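Local coordinates for protein ribonuclease J (Methanolobus psychrophilus R15, PDB 5HAB) that probably degrades RNA as an exoribonuclease of the metallo-beta-lactamase/beta-CASP family and is seen here as an engineered mutant in complex with RNA, at residues B[242-247]-B[271-276]; B[250-255]-B[260-265]; B[315-320]-B[324-329]. The protein carries 1 engineered substitution. One frame throughout, in Å; residues are numbered along the deposited sequence.

Interaction 1: residues B[242-247]-B[271-276]; sequences LIAHMM and IARVNS. With SO4 (sulfate ion), chain L.
H245 and S276 join two neighbouring helices, 241-253 and 271-283, that flank the parallel sheet of the beta-CASP domain. At the tight end of the contact, S276 OG lies in the plane of the imidazole at its edge and makes a hydrogen bond of 2.6 Å with H245 ND1. Either group could be the donor. The ring reaches across because CG of H245 stands anti to the backbone N (chi1 179°), which carries the imidazole off helix 241-253 toward the serine. F280 also meets this ring, the two planes inclined at about 45°.

The looser side begins at the other ring nitrogen. H245 NE2 donates to O4 of a sulfate ion, probably taken up from the crystallisation liquor; the refined separation is so short that its exact length is doubtful, but it sets the anion at the imidazole edge. Helix 241-253 has a further face, where I243, M246 and M247 pack against a second subunit.

Deeper in, R273 reaches between the helices. Two successive bends (chi2 82°, chi3 83°) curl its chain back so that the guanidinium presents a face to A244. Its polar atoms are used elsewhere: NH1 forms a salt bridge with E241, NH2 makes a hydrogen bond to H406, and NE makes a weak hydrogen bond to S374. A244 CB sits 3.5 Å above the guanidinium plane, displaced toward the rim, with R273 NH1 its closest atom at 3.7 Å.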
loop_
_atom_site.group_PDB
_atom_site.type_symbol
_atom_site.label_atom_id
_atom_site.label_comp_id
_atom_site.label_asym_id
_atom_site.label_seq_id
_atom_site.Cartn_x
_atom_site.Cartn_y
_atom_site.Cartn_z
ATOM N N LEU B 242 19.070 -15.187 15.423
ATOM C CA LEU B 242 19.478 -14.597 16.687
ATOM C C LEU B 242 18.698 -13.316 16.968
ATOM O O LEU B 242 18.395 -13.009 18.117
ATOM C CB LEU B 242 20.980 -14.324 16.688
ATOM C CG LEU B 242 21.550 -13.729 17.974
ATOM C CD1 LEU B 242 21.203 -14.609 19.166
ATOM C CD2 LEU B 242 23.050 -13.588 17.848
ATOM N N ILE B 243 18.373 -12.577 15.912
ATOM C CA ILE B 243 17.580 -11.360 16.036
ATOM C C ILE B 243 16.196 -11.674 16.601
ATOM O O ILE B 243 15.704 -10.971 17.490
ATOM C CB ILE B 243 17.473 -10.639 14.678
ATOM C CG1 ILE B 243 18.867 -10.251 14.175
ATOM C CG2 ILE B 243 16.541 -9.437 14.765
ATOM C CD1 ILE B 243 19.684 -9.439 15.172
ATOM N N ALA B 244 15.572 -12.732 16.086
ATOM C CA ALA B 244 14.253 -13.154 16.560
ATOM C C ALA B 244 14.349 -13.668 17.990
ATOM O O ALA B 244 13.452 -13.452 18.808
ATOM C CB ALA B 244 13.669 -14.229 15.645
ATOM N N HIS B 245 15.447 -14.353 18.280
ATOM C CA HIS B 245 15.735 -14.808 19.632
ATOM C C HIS B 245 15.747 -13.619 20.601
ATOM O O HIS B 245 15.043 -13.619 21.612
ATOM C CB HIS B 245 17.071 -15.557 19.656
ATOM C CG HIS B 245 17.470 -16.046 21.012
ATOM N ND1 HIS B 245 17.006 -17.230 21.545
ATOM C CD2 HIS B 245 18.303 -15.517 21.940
ATOM C CE1 HIS B 245 17.530 -17.405 22.744
ATOM N NE2 HIS B 245 18.321 -16.381 23.006
ATOM N N MET B 246 16.525 -12.596 20.256
ATOM C CA MET B 246 16.664 -11.393 21.072
ATOM C C MET B 246 15.327 -10.673 21.253
ATOM O O MET B 246 14.946 -10.330 22.376
ATOM C CB MET B 246 17.682 -10.438 20.436
ATOM C CG MET B 246 19.117 -10.957 20.322
ATOM S SD MET B 246 20.120 -10.763 21.805
ATOM C CE MET B 246 19.670 -12.214 22.751
ATOM N N MET B 247 14.610 -10.459 20.152
ATOM C CA MET B 247 13.322 -9.766 20.218
ATOM C C MET B 247 12.304 -10.521 21.072
ATOM O O MET B 247 11.553 -9.915 21.842
ATOM C CB MET B 247 12.753 -9.546 18.813
ATOM C CG MET B 247 13.571 -8.589 17.964
ATOM S SD MET B 247 12.737 -8.026 16.465
ATOM C CE MET B 247 12.309 -9.568 15.666
ATOM N N ILE B 271 11.613 -25.295 15.167
ATOM C CA ILE B 271 12.160 -25.897 16.374
ATOM C C ILE B 271 13.114 -24.960 17.127
ATOM O O ILE B 271 13.123 -24.944 18.359
ATOM C CB ILE B 271 12.849 -27.236 16.020
ATOM C CG1 ILE B 271 11.851 -28.179 15.340
ATOM C CG2 ILE B 271 13.408 -27.899 17.250
ATOM C CD1 ILE B 271 10.594 -28.452 16.160
ATOM N N ALA B 272 13.907 -24.178 16.398
ATOM C CA ALA B 272 14.806 -23.204 17.023
ATOM C C ALA B 272 14.020 -22.175 17.834
ATOM O O ALA B 272 14.391 -21.815 18.961
ATOM C CB ALA B 272 15.655 -22.518 15.975
ATOM N N ARG B 273 12.918 -21.722 17.250
ATOM C CA ARG B 273 12.055 -20.736 17.878
ATOM C C ARG B 273 11.420 -21.289 19.152
ATOM O O ARG B 273 11.481 -20.657 20.211
ATOM C CB ARG B 273 10.961 -20.292 16.906
ATOM C CG ARG B 273 10.000 -19.287 17.498
ATOM C CD ARG B 273 10.581 -17.897 17.433
ATOM N NE ARG B 273 10.360 -17.297 16.122
ATOM C CZ ARG B 273 11.285 -17.237 15.175
ATOM N NH1 ARG B 273 12.490 -17.732 15.405
ATOM N NH2 ARG B 273 11.014 -16.681 14.005
ATOM N N VAL B 274 10.800 -22.461 19.033
ATOM C CA VAL B 274 10.161 -23.125 20.165
ATOM C C VAL B 274 11.167 -23.361 21.290
ATOM O O VAL B 274 10.867 -23.140 22.467
ATOM C CB VAL B 274 9.514 -24.450 19.734
ATOM C CG1 VAL B 274 9.009 -25.218 20.949
ATOM C CG2 VAL B 274 8.378 -24.199 18.752
ATOM N N ASN B 275 12.364 -23.797 20.908
ATOM C CA ASN B 275 13.466 -23.996 21.840
ATOM C C ASN B 275 13.721 -22.721 22.636
ATOM O O ASN B 275 13.692 -22.728 23.882
ATOM C CB ASN B 275 14.733 -24.417 21.084
ATOM C CG ASN B 275 15.824 -24.928 22.007
ATOM O OD1 ASN B 275 15.565 -25.726 22.909
ATOM N ND2 ASN B 275 17.053 -24.474 21.783
ATOM N N SER B 276 13.965 -21.631 21.907
ATOM C CA SER B 276 14.162 -20.326 22.525
ATOM C C SER B 276 13.044 -20.022 23.511
ATOM O O SER B 276 13.301 -19.595 24.639
ATOM C CB SER B 276 14.240 -19.227 21.464
ATOM O OG SER B 276 15.491 -19.248 20.800
HETATM S S SO4 L . 19.843 -15.615 26.379
HETATM O O1 SO4 L . 19.571 -14.452 27.223
HETATM O O2 SO4 L . 21.277 -15.702 26.116
HETATM O O3 SO4 L . 19.392 -16.830 27.055
HETATM O O4 SO4 L . 19.133 -15.471 25.113
#

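Interaction 2: residues B[250-255]-B[260-265]; sequences DVLLGT and VGMIVT
No ring, side-chain amide or guanidinium takes part where L252 meets M262 and V264; the one flat group in play is the peptide of L252, whose carbonyl O has both SD and CE of M262 4.1 Å away. Everything else is aliphatic. The last turns of helix 241-253 lie over strand 262-266, and the chain links the two through a short loop, a helix followed by a strand of the parallel beta-CASP sheet.

L252 carries the contact through a single branch. Its methyl CD2 touches V264 CG2 at 4.0 Å, the two side chains crossing obliquely, and lies 4.3 Å from M262 CE. The strand offers M262 and V264 on the same side because they are two residues apart, while I263 between them points to the opposite side of the sheet. M262 runs extended to its sulfur and then bends (chi3 -61°), which turns CE toward L252. On V264, CG1 takes the place anti to the backbone N (chi1 -173°), leaving CG2 as the branch that meets the leucine.

Other elements add to the cluster: L252 also rests on F280 and V264 on I277, both of helix 271-283, while M262 and V264 meet L339 of strand 338-342. Beyond L253 the helix ends, with G254 at the centre of an inverse gamma turn. On the outer side of the helix, D250 OD1 forms a salt bridge with K237 of a second subunit.

With the touching atoms all methyl groups, a thioether sulfur and one carbonyl oxygen, helix and strand are held together here by dispersion and the burial of apolar surface, without directional bonds between the two segments.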
loop_
_atom_site.group_PDB
_atom_site.type_symbol
_atom_site.label_atom_id
_atom_site.label_comp_id
_atom_site.label_asym_id
_atom_site.label_seq_id
_atom_site.Cartn_x
_atom_site.Cartn_y
_atom_site.Cartn_z
ATOM N N ASP B 250 13.180 -10.128 24.711
ATOM C CA ASP B 250 12.789 -8.802 25.181
ATOM C C ASP B 250 11.282 -8.717 25.417
ATOM O O ASP B 250 10.835 -8.130 26.401
ATOM C CB ASP B 250 13.243 -7.730 24.183
ATOM C CG ASP B 250 13.329 -6.341 24.802
ATOM O OD1 ASP B 250 12.735 -6.118 25.881
ATOM O OD2 ASP B 250 14.006 -5.472 24.210
ATOM N N VAL B 251 10.499 -9.301 24.516
ATOM C CA VAL B 251 9.046 -9.258 24.651
ATOM C C VAL B 251 8.592 -10.068 25.869
ATOM O O VAL B 251 7.630 -9.699 26.548
ATOM C CB VAL B 251 8.352 -9.760 23.367
ATOM C CG1 VAL B 251 6.858 -9.954 23.596
ATOM C CG2 VAL B 251 8.596 -8.788 22.221
ATOM N N LEU B 252 9.288 -11.165 26.154
ATOM C CA LEU B 252 8.832 -12.074 27.203
ATOM C C LEU B 252 9.296 -11.646 28.596
ATOM O O LEU B 252 8.562 -11.798 29.573
ATOM C CB LEU B 252 9.293 -13.505 26.907
ATOM C CG LEU B 252 8.452 -14.229 25.852
ATOM C CD1 LEU B 252 9.126 -15.512 25.393
ATOM C CD2 LEU B 252 7.067 -14.521 26.400
ATOM N N LEU B 253 10.504 -11.099 28.684
ATOM C CA LEU B 253 11.068 -10.709 29.973
ATOM C C LEU B 253 10.913 -9.211 30.257
ATOM O O LEU B 253 10.695 -8.812 31.400
ATOM C CB LEU B 253 12.550 -11.091 30.035
ATOM C CG LEU B 253 12.883 -12.577 29.899
ATOM C CD1 LEU B 253 14.379 -12.780 29.720
ATOM C CD2 LEU B 253 12.379 -13.350 31.100
ATOM N N GLY B 254 11.016 -8.392 29.215
ATOM C CA GLY B 254 10.951 -6.948 29.365
ATOM C C GLY B 254 9.554 -6.393 29.572
ATOM O O GLY B 254 8.945 -5.852 28.648
ATOM N N THR B 255 9.039 -6.537 30.789
ATOM C CA THR B 255 7.676 -6.122 31.094
ATOM C C THR B 255 7.528 -5.759 32.576
ATOM O O THR B 255 8.005 -6.481 33.454
ATOM C CB THR B 255 6.661 -7.226 30.707
ATOM O OG1 THR B 255 5.345 -6.855 31.136
ATOM C CG2 THR B 255 7.048 -8.569 31.322
ATOM N N VAL B 260 0.940 -11.316 34.448
ATOM C CA VAL B 260 -0.277 -11.018 33.706
ATOM C C VAL B 260 -0.886 -12.272 33.080
ATOM O O VAL B 260 -2.106 -12.386 32.968
ATOM C CB VAL B 260 -0.014 -9.949 32.631
ATOM C CG1 VAL B 260 0.997 -10.443 31.606
ATOM C CG2 VAL B 260 -1.311 -9.545 31.965
ATOM N N GLY B 261 -0.043 -13.216 32.676
ATOM C CA GLY B 261 -0.517 -14.352 31.908
ATOM C C GLY B 261 -0.252 -14.156 30.427
ATOM O O GLY B 261 -0.839 -13.280 29.783
ATOM N N MET B 262 0.641 -14.977 29.888
ATOM C CA MET B 262 1.091 -14.821 28.516
ATOM C C MET B 262 0.962 -16.116 27.717
ATOM O O MET B 262 1.320 -17.193 28.192
ATOM C CB MET B 262 2.543 -14.335 28.499
ATOM C CG MET B 262 2.767 -13.037 29.265
ATOM S SD MET B 262 4.504 -12.565 29.371
ATOM C CE MET B 262 5.176 -13.966 30.251
ATOM N N ILE B 263 0.448 -15.995 26.497
ATOM C CA ILE B 263 0.344 -17.116 25.571
ATOM C C ILE B 263 1.281 -16.863 24.402
ATOM O O ILE B 263 1.266 -15.775 23.832
ATOM C CB ILE B 263 -1.099 -17.302 25.069
ATOM C CG1 ILE B 263 -2.018 -17.738 26.207
ATOM C CG2 ILE B 263 -1.140 -18.304 23.921
ATOM C CD1 ILE B 263 -3.466 -17.842 25.796
ATOM N N VAL B 264 2.094 -17.848 24.035
ATOM C CA VAL B 264 2.932 -17.705 22.846
ATOM C C VAL B 264 2.462 -18.666 21.757
ATOM O O VAL B 264 2.134 -19.818 22.036
ATOM C CB VAL B 264 4.416 -17.935 23.172
ATOM C CG1 VAL B 264 5.283 -17.602 21.962
ATOM C CG2 VAL B 264 4.829 -17.105 24.373
ATOM N N THR B 265 2.425 -18.189 20.517
ATOM C CA THR B 265 2.080 -19.049 19.390
ATOM C C THR B 265 3.086 -18.894 18.247
ATOM O O THR B 265 3.558 -17.792 17.963
ATOM C CB THR B 265 0.660 -18.764 18.871
ATOM O OG1 THR B 265 0.368 -19.629 17.765
ATOM C CG2 THR B 265 0.521 -17.308 18.434
#

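Interaction 3: residues B[315-320]-B[324-329]; sequences EIYGSR and DNALKK. With SO4 (sulfate ion), chain J.
Strand 315-317, an outermost strand of the parallel beta-CASP sheet, and helix 320-331, which follows it directly, face each other through E315 and K329, Y317 and A326, and R320 and D324. In the middle, A326 CB stands over one face of the Y317 ring in a CH-pi contact, 4.1 Å from the ring centroid and nearest to CE2, so it is offset toward the rim.

At one end, E315 and K329 approach from opposite directions. CG of E315 anti to the carbonyl carbon (chi1 -54°) and an extended chain beyond it carry the carboxylate to K329. The salt bridge runs mainly from K329 NZ to E315 OE1 at 2.8 Å, with a weak second bond from NZ to OE2 at 3.2 Å. The glutamate also accepts from the tyrosine: E315 OE2 lies in the ring plane, at the Y317 OH end. This carboxylate therefore ties the strand's own tyrosine to the helix, and the ring is fixed both at its hydroxyl and over one face.

At the other end, the first turn of the helix closes with D324 N bonded to R320 O at 2.9 Å. R320 NH2 reaches D324 OD2 only at a long 3.8 Å, the guanidinium and carboxylate planes 85° apart; D324 has a stronger partner in R355, which pairs with OD1. S319 occupies the N-cap position, and R320 N points almost straight at sulfate O4 (3.3 Å, 173°). R293 also binds this anion, probably a crystallisation ion.

The sulfate position resembles anion sites at helix N-termini of parallel alpha/beta folds, and helix 320-331 is the connection of a beta-alpha-beta crossover leading on to strand 338-342.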
loop_
_atom_site.group_PDB
_atom_site.type_symbol
_atom_site.label_atom_id
_atom_site.label_comp_id
_atom_site.label_asym_id
_atom_site.label_seq_id
_atom_site.Cartn_x
_atom_site.Cartn_y
_atom_site.Cartn_z
ATOM N N GLU B 315 5.697 -29.744 29.683
ATOM C CA GLU B 315 4.484 -30.535 29.531
ATOM C C GLU B 315 3.999 -30.481 28.089
ATOM O O GLU B 315 3.983 -29.419 27.469
ATOM C CB GLU B 315 3.389 -30.046 30.487
ATOM C CG GLU B 315 3.813 -29.995 31.954
ATOM C CD GLU B 315 2.678 -29.598 32.888
ATOM O OE1 GLU B 315 2.963 -29.081 33.989
ATOM O OE2 GLU B 315 1.500 -29.808 32.524
ATOM N N ILE B 316 3.611 -31.634 27.554
ATOM C CA ILE B 316 3.164 -31.723 26.172
ATOM C C ILE B 316 1.817 -32.431 26.133
ATOM O O ILE B 316 1.646 -33.488 26.738
ATOM C CB ILE B 316 4.208 -32.441 25.294
ATOM C CG1 ILE B 316 5.578 -31.784 25.463
ATOM C CG2 ILE B 316 3.788 -32.417 23.832
ATOM C CD1 ILE B 316 6.639 -32.319 24.537
ATOM N N TYR B 317 0.861 -31.841 25.425
ATOM C CA TYR B 317 -0.485 -32.396 25.333
ATOM C C TYR B 317 -1.008 -32.325 23.907
ATOM O O TYR B 317 -1.008 -31.259 23.289
ATOM C CB TYR B 317 -1.438 -31.662 26.278
ATOM C CG TYR B 317 -0.994 -31.688 27.722
ATOM C CD1 TYR B 317 -1.214 -32.806 28.517
ATOM C CD2 TYR B 317 -0.352 -30.597 28.290
ATOM C CE1 TYR B 317 -0.803 -32.835 29.837
ATOM C CE2 TYR B 317 0.059 -30.616 29.607
ATOM C CZ TYR B 317 -0.168 -31.735 30.376
ATOM O OH TYR B 317 0.242 -31.753 31.688
ATOM N N GLY B 318 -1.450 -33.465 23.387
ATOM C CA GLY B 318 -1.914 -33.541 22.017
ATOM C C GLY B 318 -3.414 -33.691 21.853
ATOM O O GLY B 318 -3.976 -33.247 20.854
ATOM N N SER B 319 -4.070 -34.308 22.830
ATOM C CA SER B 319 -5.505 -34.568 22.726
ATOM C C SER B 319 -6.347 -33.427 23.289
ATOM O O SER B 319 -5.916 -32.715 24.196
ATOM C CB SER B 319 -5.863 -35.875 23.438
ATOM O OG SER B 319 -5.416 -35.865 24.780
ATOM N N ARG B 320 -7.553 -33.275 22.747
ATOM C CA ARG B 320 -8.431 -32.157 23.082
ATOM C C ARG B 320 -8.737 -32.097 24.575
ATOM O O ARG B 320 -8.817 -31.016 25.153
ATOM C CB ARG B 320 -9.740 -32.239 22.295
ATOM C CG ARG B 320 -10.700 -31.094 22.594
ATOM C CD ARG B 320 -12.084 -31.342 22.019
ATOM N NE ARG B 320 -12.690 -32.556 22.561
ATOM C CZ ARG B 320 -13.309 -32.626 23.736
ATOM N NH1 ARG B 320 -13.829 -33.776 24.145
ATOM N NH2 ARG B 320 -13.407 -31.549 24.505
ATOM N N ASP B 324 -7.662 -29.257 27.118
ATOM C CA ASP B 324 -8.686 -28.535 27.869
ATOM C C ASP B 324 -8.488 -28.664 29.379
ATOM O O ASP B 324 -8.721 -27.709 30.124
ATOM C CB ASP B 324 -10.080 -29.033 27.477
ATOM C CG ASP B 324 -10.584 -28.401 26.191
ATOM O OD1 ASP B 324 -9.751 -27.888 25.414
ATOM O OD2 ASP B 324 -11.812 -28.426 25.952
ATOM N N ASN B 325 -8.039 -29.831 29.833
ATOM C CA ASN B 325 -7.837 -30.020 31.266
ATOM C C ASN B 325 -6.521 -29.393 31.720
ATOM O O ASN B 325 -6.378 -29.014 32.883
ATOM C CB ASN B 325 -7.878 -31.505 31.628
ATOM C CG ASN B 325 -9.286 -31.992 31.926
ATOM O OD1 ASN B 325 -9.667 -32.148 33.087
ATOM N ND2 ASN B 325 -10.070 -32.221 30.879
ATOM N N ALA B 326 -5.575 -29.258 30.797
ATOM C CA ALA B 326 -4.328 -28.559 31.085
ATOM C C ALA B 326 -4.601 -27.069 31.244
ATOM O O ALA B 326 -4.044 -26.410 32.123
ATOM C CB ALA B 326 -3.309 -28.805 29.988
ATOM N N LEU B 327 -5.465 -26.546 30.385
ATOM C CA LEU B 327 -5.856 -25.145 30.447
ATOM C C LEU B 327 -6.736 -24.900 31.664
ATOM O O LEU B 327 -6.733 -23.806 32.227
ATOM C CB LEU B 327 -6.571 -24.730 29.163
ATOM C CG LEU B 327 -5.645 -24.751 27.947
ATOM C CD1 LEU B 327 -6.422 -24.944 26.663
ATOM C CD2 LEU B 327 -4.829 -23.472 27.897
ATOM N N LYS B 328 -7.485 -25.920 32.074
ATOM C CA LYS B 328 -8.286 -25.810 33.287
ATOM C C LYS B 328 -7.367 -25.793 34.507
ATOM O O LYS B 328 -7.620 -25.073 35.474
ATOM C CB LYS B 328 -9.294 -26.960 33.390
ATOM C CG LYS B 328 -9.928 -27.115 34.770
ATOM C CD LYS B 328 -11.198 -27.955 34.717
ATOM C CE LYS B 328 -12.337 -27.190 34.061
ATOM N NZ LYS B 328 -13.506 -28.065 33.770
ATOM N N LYS B 329 -6.283 -26.561 34.441
ATOM C CA LYS B 329 -5.299 -26.585 35.518
ATOM C C LYS B 329 -4.607 -25.229 35.621
ATOM O O LYS B 329 -4.456 -24.681 36.714
ATOM C CB LYS B 329 -4.271 -27.696 35.288
ATOM C CG LYS B 329 -2.939 -27.484 35.990
ATOM C CD LYS B 329 -1.899 -28.498 35.529
ATOM C CE LYS B 329 -0.571 -28.280 36.240
ATOM N NZ LYS B 329 0.611 -28.510 35.361
HETATM S S SO4 J . -8.258 -35.415 19.120
HETATM O O1 SO4 J . -8.810 -34.117 18.740
HETATM O O2 SO4 J . -6.864 -35.497 18.691
HETATM O O3 SO4 J . -9.030 -36.474 18.474
HETATM O O4 SO4 J . -8.338 -35.573 20.570
#

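All three contacts belong to the layered alpha/beta architecture of the beta-CASP domain. Interactions 1 and 2 share helix 241-253, which makes contact with helix 271-283 in its early part and strand 262-266 in its last turns; their centres lie 14 Å apart, and interaction 2 is nested inside the loop that interaction 1 closes. Both also border a second subunit. Interaction 3 comes later in the chain, its centre about 20 Å from that of interaction 2 and 24 Å from that of interaction 1. Strands 262-266 and 315-317 put interactions 2 and 3 on one parallel sheet, inner and outermost strand respectively, so successive helix-strand units build a single domain near the bound RNA.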